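Local coordinates for protein malate dehydrogenase (PDB 3FI9) that probably catalyses the NAD-dependent interconversion of malate and oxaloacetate, at residues S68-A73 / K113-D118; K120-I125 / S140-S145; R177-H182 / A190-V195. All coordinates share one frame; numbering follows the deposited sequence.

Contact 1 of 3, residues S68-A73 / K113-D118; sequences SDIKEA and KSYCPD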
loop_
_atom_site.group_PDB
_atom_site.type_symbol
_atom_site.label_atom_id
_atom_site.label_comp_id
_atom_site.label_asym_id
_atom_site.label_seq_id
_atom_site.Cartn_x
_atom_site.Cartn_y
_atom_site.Cartn_z
ATOM N N SER A 68 12.795 -4.642 17.491
ATOM C CA SER A 68 13.465 -3.361 17.786
ATOM C C SER A 68 14.942 -3.524 18.149
ATOM O O SER A 68 15.575 -2.562 18.618
ATOM C CB SER A 68 12.762 -2.614 18.911
ATOM O OG SER A 68 11.445 -2.331 18.526
ATOM N N ASP A 69 15.469 -4.720 17.911
ATOM C CA ASP A 69 16.872 -5.060 18.155
ATOM C C ASP A 69 17.587 -5.125 16.819
ATOM O O ASP A 69 17.302 -5.995 15.978
ATOM C CB ASP A 69 17.014 -6.424 18.848
ATOM C CG ASP A 69 18.490 -6.756 19.198
ATOM O OD1 ASP A 69 18.956 -6.407 20.304
ATOM O OD2 ASP A 69 19.218 -7.275 18.352
ATOM N N ILE A 70 18.526 -4.208 16.617
ATOM C CA ILE A 70 19.180 -4.137 15.330
ATOM C C ILE A 70 19.990 -5.371 14.979
ATOM O O ILE A 70 20.042 -5.726 13.844
ATOM C CB ILE A 70 20.036 -2.858 15.171
ATOM C CG1 ILE A 70 20.513 -2.767 13.721
ATOM C CG2 ILE A 70 21.167 -2.792 16.199
ATOM C CD1 ILE A 70 19.383 -2.247 12.798
ATOM N N LYS A 71 20.650 -6.011 15.954
ATOM C CA LYS A 71 21.389 -7.225 15.658
ATOM C C LYS A 71 20.451 -8.286 15.102
ATOM O O LYS A 71 20.769 -8.952 14.138
ATOM C CB LYS A 71 22.119 -7.804 16.892
ATOM C CG LYS A 71 23.067 -8.968 16.484
ATOM C CD LYS A 71 23.764 -9.664 17.677
ATOM C CE LYS A 71 24.754 -10.711 17.148
ATOM N NZ LYS A 71 25.676 -11.165 18.237
ATOM N N GLU A 72 19.298 -8.445 15.729
ATOM C CA GLU A 72 18.342 -9.458 15.268
ATOM C C GLU A 72 17.850 -9.189 13.847
ATOM O O GLU A 72 17.780 -10.102 13.010
ATOM C CB GLU A 72 17.150 -9.487 16.224
ATOM C CG GLU A 72 17.477 -10.190 17.518
ATOM C CD GLU A 72 16.281 -10.262 18.436
ATOM O OE1 GLU A 72 15.246 -9.632 18.103
ATOM O OE2 GLU A 72 16.386 -10.946 19.479
ATOM N N ALA A 73 17.559 -7.927 13.590
ATOM C CA ALA A 73 17.022 -7.433 12.309
ATOM C C ALA A 73 18.027 -7.596 11.174
ATOM O O ALA A 73 17.672 -7.993 10.065
ATOM C CB ALA A 73 16.633 -5.957 12.457
ATOM N N LYS A 113 28.092 -3.452 9.013
ATOM C CA LYS A 113 29.443 -3.996 8.952
ATOM C C LYS A 113 29.629 -5.091 9.994
ATOM O O LYS A 113 30.273 -6.113 9.735
ATOM C CB LYS A 113 30.524 -2.891 9.060
ATOM C CG LYS A 113 31.972 -3.432 8.898
ATOM C CD LYS A 113 33.036 -2.312 9.038
ATOM C CE LYS A 113 33.340 -1.648 7.718
ATOM N NZ LYS A 113 34.500 -0.670 7.807
ATOM N N SER A 114 29.009 -4.880 11.145
ATOM C CA SER A 114 29.067 -5.812 12.264
ATOM C C SER A 114 28.202 -7.033 12.038
ATOM O O SER A 114 28.623 -8.146 12.331
ATOM C CB SER A 114 28.600 -5.151 13.548
ATOM O OG SER A 114 29.405 -4.038 13.869
ATOM N N TYR A 115 26.994 -6.819 11.521
ATOM C CA TYR A 115 25.972 -7.873 11.515
ATOM C C TYR A 115 25.660 -8.509 10.151
ATOM O O TYR A 115 25.180 -9.641 10.083
ATOM C CB TYR A 115 24.684 -7.305 12.153
ATOM C CG TYR A 115 24.877 -6.755 13.543
ATOM C CD1 TYR A 115 25.543 -7.492 14.526
ATOM C CD2 TYR A 115 24.404 -5.481 13.882
ATOM C CE1 TYR A 115 25.725 -6.967 15.832
ATOM C CE2 TYR A 115 24.560 -4.954 15.163
ATOM C CZ TYR A 115 25.230 -5.705 16.135
ATOM O OH TYR A 115 25.389 -5.172 17.400
ATOM N N CYS A 116 25.933 -7.803 9.053
ATOM C CA CYS A 116 25.673 -8.382 7.743
ATOM C C CYS A 116 26.613 -7.851 6.632
ATOM O O CYS A 116 26.172 -7.378 5.577
ATOM C CB CYS A 116 24.178 -8.277 7.377
ATOM S SG CYS A 116 23.512 -6.587 7.455
ATOM N N PRO A 117 27.935 -7.946 6.874
ATOM C CA PRO A 117 28.921 -7.445 5.921
ATOM C C PRO A 117 28.746 -8.115 4.576
ATOM O O PRO A 117 29.183 -7.550 3.560
ATOM C CB PRO A 117 30.267 -7.864 6.550
ATOM C CG PRO A 117 29.923 -9.028 7.438
ATOM C CD PRO A 117 28.562 -8.657 8.006
ATOM N N ASP A 118 28.089 -9.283 4.547
ATOM C CA ASP A 118 27.746 -9.986 3.280
ATOM C C ASP A 118 26.410 -9.583 2.620
ATOM O O ASP A 118 25.971 -10.225 1.652
ATOM C CB ASP A 118 27.713 -11.511 3.494
ATOM C CG ASP A 118 26.748 -11.917 4.627
ATOM O OD1 ASP A 118 26.497 -11.087 5.534
ATOM O OD2 ASP A 118 26.259 -13.073 4.644
#

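Contact 2 of 3, residues K120-I125 / S140-S145; sequences KHVIII and SGLKPS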
loop_
_atom_site.group_PDB
_atom_site.type_symbol
_atom_site.label_atom_id
_atom_site.label_comp_id
_atom_site.label_asym_id
_atom_site.label_seq_id
_atom_site.Cartn_x
_atom_site.Cartn_y
_atom_site.Cartn_z
ATOM N N LYS A 120 23.761 -7.932 0.197
ATOM C CA LYS A 120 23.905 -7.779 -1.243
ATOM C C LYS A 120 23.611 -6.323 -1.689
ATOM O O LYS A 120 24.296 -5.779 -2.532
ATOM C CB LYS A 120 22.991 -8.763 -1.989
ATOM C CG LYS A 120 23.487 -10.265 -1.955
ATOM C CD LYS A 120 22.366 -11.211 -2.368
ATOM C CE LYS A 120 22.778 -12.202 -3.422
ATOM N NZ LYS A 120 23.233 -13.470 -2.833
ATOM N N HIS A 121 22.556 -5.732 -1.157
ATOM C CA HIS A 121 22.180 -4.362 -1.557
ATOM C C HIS A 121 21.485 -3.580 -0.481
ATOM O O HIS A 121 20.690 -4.124 0.277
ATOM C CB HIS A 121 21.258 -4.395 -2.800
ATOM C CG HIS A 121 21.285 -3.120 -3.579
ATOM N ND1 HIS A 121 22.241 -2.877 -4.541
ATOM C CD2 HIS A 121 20.508 -2.003 -3.515
ATOM C CE1 HIS A 121 22.058 -1.661 -5.036
ATOM N NE2 HIS A 121 21.028 -1.102 -4.417
ATOM N N VAL A 122 21.720 -2.266 -0.451
ATOM C CA VAL A 122 21.150 -1.448 0.575
ATOM C C VAL A 122 20.648 -0.182 -0.103
ATOM O O VAL A 122 21.361 0.383 -0.927
ATOM C CB VAL A 122 22.230 -0.996 1.617
ATOM C CG1 VAL A 122 21.585 -0.084 2.652
ATOM C CG2 VAL A 122 22.850 -2.208 2.265
ATOM N N ILE A 123 19.441 0.228 0.265
ATOM C CA ILE A 123 18.815 1.463 -0.249
ATOM C C ILE A 123 18.468 2.403 0.886
ATOM O O ILE A 123 17.763 2.036 1.859
ATOM C CB ILE A 123 17.541 1.139 -1.098
ATOM C CG1 ILE A 123 17.879 0.072 -2.185
ATOM C CG2 ILE A 123 16.937 2.465 -1.656
ATOM C CD1 ILE A 123 16.677 -0.333 -3.091
ATOM N N ILE A 124 18.938 3.649 0.756
ATOM C CA ILE A 124 18.776 4.631 1.784
ATOM C C ILE A 124 17.806 5.685 1.238
ATOM O O ILE A 124 18.032 6.192 0.132
ATOM C CB ILE A 124 20.127 5.287 2.065
ATOM C CG1 ILE A 124 21.186 4.247 2.518
ATOM C CG2 ILE A 124 19.939 6.406 3.094
ATOM C CD1 ILE A 124 20.782 3.533 3.801
ATOM N N ILE A 125 16.737 6.018 1.961
ATOM C CA ILE A 125 15.796 6.973 1.366
ATOM C C ILE A 125 15.590 8.253 2.176
ATOM O O ILE A 125 15.000 9.220 1.677
ATOM C CB ILE A 125 14.424 6.332 1.030
ATOM C CG1 ILE A 125 13.492 6.330 2.245
ATOM C CG2 ILE A 125 14.635 4.948 0.312
ATOM C CD1 ILE A 125 12.017 6.341 1.835
ATOM N N SER A 140 29.666 1.198 5.777
ATOM C CA SER A 140 29.152 -0.165 5.657
ATOM C C SER A 140 30.237 -1.131 5.183
ATOM O O SER A 140 30.102 -2.349 5.338
ATOM C CB SER A 140 28.021 -0.209 4.621
ATOM O OG SER A 140 28.549 -0.093 3.280
ATOM N N GLY A 141 31.269 -0.601 4.530
ATOM C CA GLY A 141 32.322 -1.441 3.925
ATOM C C GLY A 141 31.921 -2.100 2.619
ATOM O O GLY A 141 32.693 -2.903 2.067
ATOM N N LEU A 142 30.720 -1.786 2.109
ATOM C CA LEU A 142 30.236 -2.450 0.900
ATOM C C LEU A 142 30.886 -1.815 -0.336
ATOM O O LEU A 142 31.475 -0.748 -0.221
ATOM C CB LEU A 142 28.690 -2.424 0.802
ATOM C CG LEU A 142 27.889 -3.065 1.980
ATOM C CD1 LEU A 142 26.412 -2.804 1.851
ATOM C CD2 LEU A 142 28.134 -4.592 2.121
ATOM N N LYS A 143 30.818 -2.498 -1.487
ATOM C CA LYS A 143 31.199 -1.916 -2.787
ATOM C C LYS A 143 30.219 -0.815 -3.257
ATOM O O LYS A 143 29.048 -0.795 -2.850
ATOM C CB LYS A 143 31.231 -3.019 -3.836
ATOM C CG LYS A 143 32.344 -4.059 -3.544
ATOM C CD LYS A 143 32.378 -5.128 -4.610
ATOM C CE LYS A 143 31.020 -5.763 -4.769
ATOM N NZ LYS A 143 30.495 -6.257 -3.461
ATOM N N PRO A 144 30.687 0.106 -4.118
ATOM C CA PRO A 144 29.760 1.149 -4.622
ATOM C C PRO A 144 28.536 0.579 -5.341
ATOM O O PRO A 144 27.456 1.175 -5.284
ATOM C CB PRO A 144 30.633 1.943 -5.597
ATOM C CG PRO A 144 31.996 1.878 -4.984
ATOM C CD PRO A 144 32.100 0.476 -4.345
ATOM N N SER A 145 28.689 -0.571 -6.011
ATOM C CA SER A 145 27.564 -1.166 -6.686
ATOM C C SER A 145 26.454 -1.680 -5.742
ATOM O O SER A 145 25.373 -2.056 -6.190
ATOM C CB SER A 145 28.055 -2.341 -7.512
ATOM O OG SER A 145 28.504 -3.323 -6.589
#

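Contact 3 of 3, residues R177-H182 / A190-V195; sequences RTYGGH and ASTAKV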
loop_
_atom_site.group_PDB
_atom_site.type_symbol
_atom_site.label_atom_id
_atom_site.label_comp_id
_atom_site.label_asym_id
_atom_site.label_seq_id
_atom_site.Cartn_x
_atom_site.Cartn_y
_atom_site.Cartn_z
ATOM N N ARG A 177 13.556 12.733 -17.267
ATOM C CA ARG A 177 14.747 12.492 -16.467
ATOM C C ARG A 177 15.223 13.754 -15.783
ATOM O O ARG A 177 15.348 14.784 -16.429
ATOM C CB ARG A 177 15.901 11.948 -17.338
ATOM C CG ARG A 177 15.690 10.568 -17.811
ATOM C CD ARG A 177 15.651 9.614 -16.653
ATOM N NE ARG A 177 15.652 8.248 -17.135
ATOM C CZ ARG A 177 14.563 7.504 -17.300
ATOM N NH1 ARG A 177 13.364 7.983 -17.010
ATOM N NH2 ARG A 177 14.686 6.265 -17.766
ATOM N N THR A 178 15.450 13.678 -14.464
ATOM C CA THR A 178 16.258 14.671 -13.788
ATOM C C THR A 178 17.469 13.926 -13.198
ATOM O O THR A 178 17.336 12.809 -12.692
ATOM C CB THR A 178 15.514 15.430 -12.650
ATOM O OG1 THR A 178 15.384 14.573 -11.512
ATOM C CG2 THR A 178 14.079 15.878 -13.066
ATOM N N TYR A 179 18.626 14.579 -13.184
ATOM C CA TYR A 179 19.826 14.031 -12.577
ATOM C C TYR A 179 20.416 15.006 -11.545
ATOM O O TYR A 179 19.916 16.148 -11.358
ATOM C CB TYR A 179 20.874 13.715 -13.667
ATOM C CG TYR A 179 20.387 12.761 -14.730
ATOM C CD1 TYR A 179 19.982 11.466 -14.411
ATOM C CD2 TYR A 179 20.353 13.150 -16.058
ATOM C CE1 TYR A 179 19.518 10.605 -15.408
ATOM C CE2 TYR A 179 19.924 12.306 -17.044
ATOM C CZ TYR A 179 19.495 11.044 -16.713
ATOM O OH TYR A 179 19.092 10.209 -17.720
ATOM N N GLY A 180 21.450 14.545 -10.839
ATOM C CA GLY A 180 22.143 15.393 -9.832
ATOM C C GLY A 180 21.568 15.308 -8.434
ATOM O O GLY A 180 21.495 14.221 -7.867
ATOM N N GLY A 181 21.144 16.454 -7.901
ATOM C CA GLY A 181 20.555 16.544 -6.550
ATOM C C GLY A 181 19.055 16.485 -6.711
ATOM O O GLY A 181 18.569 16.199 -7.806
ATOM N N HIS A 182 18.314 16.779 -5.654
ATOM C CA HIS A 182 16.865 16.808 -5.737
ATOM C C HIS A 182 16.252 18.162 -5.419
ATOM O O HIS A 182 16.929 19.075 -4.915
ATOM C CB HIS A 182 16.264 15.740 -4.838
ATOM C CG HIS A 182 16.283 16.094 -3.385
ATOM N ND1 HIS A 182 17.435 16.063 -2.624
ATOM C CD2 HIS A 182 15.290 16.483 -2.550
ATOM C CE1 HIS A 182 17.147 16.407 -1.381
ATOM N NE2 HIS A 182 15.857 16.680 -1.311
ATOM N N ALA A 190 15.766 17.760 -20.224
ATOM C CA ALA A 190 14.593 17.694 -21.144
ATOM C C ALA A 190 14.905 17.044 -22.501
ATOM O O ALA A 190 14.027 16.501 -23.196
ATOM C CB ALA A 190 14.006 19.096 -21.334
ATOM N N SER A 191 16.155 17.100 -22.925
ATOM C CA SER A 191 16.487 16.421 -24.157
ATOM C C SER A 191 16.173 14.896 -24.154
ATOM O O SER A 191 16.116 14.297 -25.213
ATOM C CB SER A 191 17.973 16.625 -24.493
ATOM O OG SER A 191 18.760 15.833 -23.631
ATOM N N THR A 192 15.971 14.266 -22.996
ATOM C CA THR A 192 15.712 12.828 -22.969
ATOM C C THR A 192 14.249 12.488 -23.261
ATOM O O THR A 192 13.940 11.354 -23.580
ATOM C CB THR A 192 16.027 12.172 -21.576
ATOM O OG1 THR A 192 15.064 12.594 -20.614
ATOM C CG2 THR A 192 17.433 12.510 -21.065
ATOM N N ALA A 193 13.349 13.438 -23.083
ATOM C CA ALA A 193 11.921 13.121 -23.009
ATOM C C ALA A 193 11.134 13.309 -24.313
ATOM O O ALA A 193 11.457 14.152 -25.132
ATOM C CB ALA A 193 11.244 13.886 -21.922
ATOM N N LYS A 194 10.063 12.531 -24.448
ATOM C CA LYS A 194 9.097 12.719 -25.534
ATOM C C LYS A 194 7.699 12.807 -24.980
ATOM O O LYS A 194 7.373 12.147 -23.995
ATOM C CB LYS A 194 9.138 11.516 -26.461
ATOM C CG LYS A 194 10.297 11.516 -27.401
ATOM C CD LYS A 194 10.389 10.175 -28.127
ATOM C CE LYS A 194 11.562 10.243 -29.105
ATOM N NZ LYS A 194 11.378 9.259 -30.218
ATOM N N VAL A 195 6.850 13.572 -25.652
ATOM C CA VAL A 195 5.481 13.705 -25.229
ATOM C C VAL A 195 4.596 13.102 -26.301
ATOM O O VAL A 195 4.370 13.729 -27.341
ATOM C CB VAL A 195 5.127 15.186 -25.043
ATOM C CG1 VAL A 195 3.642 15.336 -24.786
ATOM C CG2 VAL A 195 5.989 15.813 -23.913
HETATM O O HOH W 1 13.528 15.099 -18.787
#

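Contact 1 of 3, residues S68-A73 / K113-D118
The phenol ring of Y115 lies broadside against the first turn of the helix that begins at I70, and K71 covers the face it turns to that helix. K71 supplies a CH-pi contact there: its CG stands 3.8 Å from the ring centroid, 29° off the normal, and comes as near as 3.4 Å to Y115 CE1. The K71 chain is laid across the ring at about a right angle to the Y115 side chain. Its CG is anti to the backbone N (chi1 -171°) and the chain stays extended beyond it, which carries it from CB near CZ to CG over the CE1-CD1 bond and CD beyond CE1, while NZ runs on away from the ring. K71 CA also sits over the ring centre, 3.8 Å above the plane, so backbone and aliphatic chain share one face. The opposite face is taken by CB of the preceding residue, S114, and the ring is thereby sandwiched between its own helix and the neighbouring one. I70 adds a lighter touch, with its CG2 branch 4.2 Å from Y115 CE2 in an oblique approach.

What presents K71 is the start of its helix. D69 is the N-cap, its OD2 accepting from E72 N at 2.9 Å through the anti lone pair, so the turn that carries K71 is closed by a side chain as well as by the backbone bond from A73 N to D69 O.

This is a surface contact of the NAD-binding domain, joining the start of the short helix 70-74 to the C-terminal end of the long helix 94-115. Y115 also touches L74 further along the short helix, I70 packs on Y40 of strand 37-40, and C116, just past the long helix, turns in toward strand 77-82.

Contact 2 of 3, residues K120-I125 / S140-S145
V122 and L142 meet methyl to methyl, V122 CG2 lying 3.6 Å from L142 CD1, with the two side chains crossing at about a right angle. One residue earlier, H121 brings the edge of its imidazole to the backbone of S145: CE1 is 3.5 Å from S145 O, which lies near the ring plane. With CG anti to the backbone N (chi1 -157°), the ring swings to the side of the strand where S145 lies.

The next shell fixes both groups. H121 NE2 is hydrogen-bonded to T148 OG1, which restrains the rotation of the ring, and I123 CG1 lies at another part of its edge. On the other segment, S140 OG accepts from L142 N at 3.0 Å, an ST turn that shapes the chain just after helix 129-140. G141, with positive phi, makes the bend from which L142 points back to the strand. V122 is also packed on I112 of helix 94-115.

Strands 121-124 and 147-150 are parallel neighbours with helix 129-140 between them in the chain. The contact thus ties the first strand of a beta-alpha-beta crossover, the repeating element of the Rossmann fold, to the loop that returns from its helix to the second strand.

Contact 3 of 3, residues R177-H182 / A190-V195
Van der Waals contact comes first: T192 sets its side chain against the aliphatic root of R177. T192 OG1 is 3.4 Å from R177 CB and 3.5 Å from R177 CG, while the T192 CG2 methyl lies beside the same two carbons at 4.1 Å or slightly more. The two side chains cross at about a right angle. R177 bends at chi2 (-64°), which takes its guanidinium away from T192 after CB and CG have made the contact. Y179 is a more distant neighbour, its OH 4.4 Å from T192 CG2.

Water-mediated bonding runs alongside this packing. One water accepts from R177 N at 2.8 Å and donates only weakly to T192 OG1, 3.5 Å away. The firmer partners of that hydroxyl are backbone carbonyls outside the pair, N175 O and F189 O, so T192 is tied to the chain just before and just after the hairpin 178-188.

That hairpin pairs strand 178-180 with the antiparallel strand 186-188 in the alpha/beta C-terminal domain of the LDH/MDH fold. Strand 178-180 leads into H182, the predicted proton acceptor, whose side chain touches N127, a predicted substrate and NAD ligand. The T192 contact lies at the far end of the strand from H182, and T192 is itself part of a short 3-10 turn, where A193 N bonds to A190 O at 3.1 Å.

Charged and polar interactions hold the far ends of the two larger side chains. R177 NE forms a salt bridge with E278 OE1, and Y179 OH is hydrogen-bonded to that same carboxylate oxygen, so one acidic group gathers both.

An aromatic contact completes the surroundings of Y179, whose ring meets that of F189 edge-to-face.

Contacts 1 and 2 are neighbours in the NAD-binding domain: helix 94-115 is followed, after a short loop, by strand 121-124, and the two sites touch where P117 O lies 3.5 Å from L142 CD2. Contact 1 is at the surface and pairs a lysine chain with an aromatic face, whereas contact 2 is partly buried and joins aliphatic methyls with a histidine edge at a carbonyl. Contact 3 belongs to the other domain, its centre about 37 Å from that of contact 1 and on the opposite side of the chain's centre. It is the buried member, and a water bridges its segments, though weakly on one side.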